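Long-range contact in Doc8: Type I dockerin repeat domain from family 9 glycoside hydrolase WP_009982745[Ruminococcus flavefaciens] (Ruminococcus flavefaciens FD-1, PDB 5M2S), which probably anchors a family 9 glycoside hydrolase to a cellulosomal scaffold by binding a cohesin module, in a calcium-dependent fold: residues 72-76 and 86-90. Numbering follows the deposited sequence.
Sequences NGDVN and DALAI. With CA (calcium ion), chain F.
Asp86 and Asp74 meet at a calcium ion. Asp86 grips it with both carboxylate oxygens, OD1 and OD2 each 2.5 Å from the metal, while Asp74 gives OD1 alone, at 2.3 Å; the two carboxylates stand almost perpendicular, their planes 87° apart. CB of Asp74 starts away from the helix, but with CG anti to the backbone N (chi1 -174°) OD1 ends up nearer, on the calcium. The carbonyl O of Asn76 is a further ligand, and a water bound to the metal at 2.4 Å donates to Asn76 OD1, tying that side chain indirectly to the ion. Asn80 OD1 and Gly81 O complete the site.

Asn76 N also donates to Asp86 OD1, at 2.8 Å and nearly along the C-O axis, so this oxygen serves metal and backbone together. Asp86 OD2 also takes Thr83 N, and Asp74 OD2 takes Gly79 N, which holds both carboxylates in position.

Away from the ion, Val75 CG2 packs on Ala89 CB at 3.8 Å and touches Ile90 CG1; Trp28 and Leu101 also contact Val75. The two segments thus supply the ends of the EF-hand-like calcium loop of a type I dockerin domain, Asp74 opening it and Asp86 closing it from the first turn of helix 84-94.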
loop_
_atom_site.group_PDB
_atom_site.type_symbol
_atom_site.label_atom_id
_atom_site.label_comp_id
_atom_site.label_asym_id
_atom_site.label_seq_id
_atom_site.Cartn_x
_atom_site.Cartn_y
_atom_site.Cartn_z
ATOM N N ASN B 72 -16.736 -12.607 -8.110
ATOM C CA ASN B 72 -15.470 -12.878 -7.426
ATOM C C ASN B 72 -15.185 -11.932 -6.268
ATOM O O ASN B 72 -14.594 -12.312 -5.255
ATOM C CB ASN B 72 -14.291 -12.754 -8.393
ATOM C CG ASN B 72 -14.274 -13.837 -9.453
ATOM O OD1 ASN B 72 -14.984 -14.849 -9.374
ATOM N ND2 ASN B 72 -13.430 -13.633 -10.455
ATOM N N GLY B 73 -15.586 -10.690 -6.444
ATOM C CA GLY B 73 -15.296 -9.656 -5.493
ATOM C C GLY B 73 -16.173 -9.608 -4.269
ATOM O O GLY B 73 -15.863 -8.871 -3.330
ATOM N N ASP B 74 -17.238 -10.400 -4.258
ATOM C CA ASP B 74 -18.230 -10.360 -3.158
ATOM C C ASP B 74 -17.752 -11.279 -2.039
ATOM O O ASP B 74 -18.308 -12.367 -1.798
ATOM C CB ASP B 74 -19.623 -10.740 -3.663
ATOM C CG ASP B 74 -20.703 -10.567 -2.607
ATOM O OD1 ASP B 74 -20.398 -10.000 -1.524
ATOM O OD2 ASP B 74 -21.859 -10.991 -2.872
ATOM N N VAL B 75 -16.684 -10.820 -1.389
ATOM C CA VAL B 75 -15.955 -11.614 -0.395
ATOM C C VAL B 75 -16.436 -11.295 1.043
ATOM O O VAL B 75 -16.244 -12.101 1.954
ATOM C CB VAL B 75 -14.413 -11.401 -0.516
ATOM C CG1 VAL B 75 -13.915 -12.022 -1.812
ATOM C CG2 VAL B 75 -14.003 -9.937 -0.425
ATOM N N ASN B 76 -16.992 -10.104 1.229
ATOM C CA ASN B 76 -17.552 -9.682 2.496
ATOM C C ASN B 76 -19.055 -9.867 2.427
ATOM O O ASN B 76 -19.693 -9.372 1.501
ATOM C CB ASN B 76 -17.231 -8.208 2.773
ATOM C CG ASN B 76 -18.023 -7.651 3.946
ATOM O OD1 ASN B 76 -19.127 -7.079 3.780
ATOM N ND2 ASN B 76 -17.491 -7.844 5.160
ATOM N N ASP B 86 -16.236 -4.989 0.767
ATOM C CA ASP B 86 -15.542 -6.012 -0.049
ATOM C C ASP B 86 -14.079 -5.618 -0.342
ATOM O O ASP B 86 -13.159 -6.452 -0.261
ATOM C CB ASP B 86 -16.326 -6.271 -1.331
ATOM C CG ASP B 86 -17.674 -6.934 -1.058
ATOM O OD1 ASP B 86 -17.697 -8.046 -0.480
ATOM O OD2 ASP B 86 -18.717 -6.324 -1.355
ATOM N N ALA B 87 -13.883 -4.343 -0.664
ATOM C CA ALA B 87 -12.534 -3.796 -0.868
ATOM C C ALA B 87 -11.728 -3.878 0.408
ATOM O O ALA B 87 -10.580 -4.317 0.391
ATOM C CB ALA B 87 -12.604 -2.366 -1.360
ATOM N N LEU B 88 -12.327 -3.486 1.533
ATOM C CA LEU B 88 -11.629 -3.571 2.823
ATOM C C LEU B 88 -11.244 -4.979 3.159
ATOM O O LEU B 88 -10.159 -5.203 3.710
ATOM C CB LEU B 88 -12.490 -3.005 3.949
ATOM C CG LEU B 88 -12.837 -1.519 3.816
ATOM C CD1 LEU B 88 -13.809 -1.064 4.896
ATOM C CD2 LEU B 88 -11.578 -0.709 3.892
ATOM N N ALA B 89 -12.119 -5.953 2.860
ATOM C CA ALA B 89 -11.793 -7.351 3.123
ATOM C C ALA B 89 -10.565 -7.819 2.325
ATOM O O ALA B 89 -9.702 -8.564 2.838
ATOM C CB ALA B 89 -12.991 -8.239 2.805
ATOM N N ILE B 90 -10.489 -7.403 1.070
ATOM C CA ILE B 90 -9.326 -7.721 0.239
ATOM C C ILE B 90 -8.070 -7.129 0.893
ATOM O O ILE B 90 -7.037 -7.810 0.998
ATOM C CB ILE B 90 -9.535 -7.240 -1.217
ATOM C CG1 ILE B 90 -10.665 -8.054 -1.866
ATOM C CG2 ILE B 90 -8.240 -7.319 -2.027
ATOM C CD1 ILE B 90 -11.100 -7.511 -3.202
HETATM CA CA CA F . -20.223 -8.034 -0.385
HETATM O O HOH W 1 -20.159 -6.386 1.387
#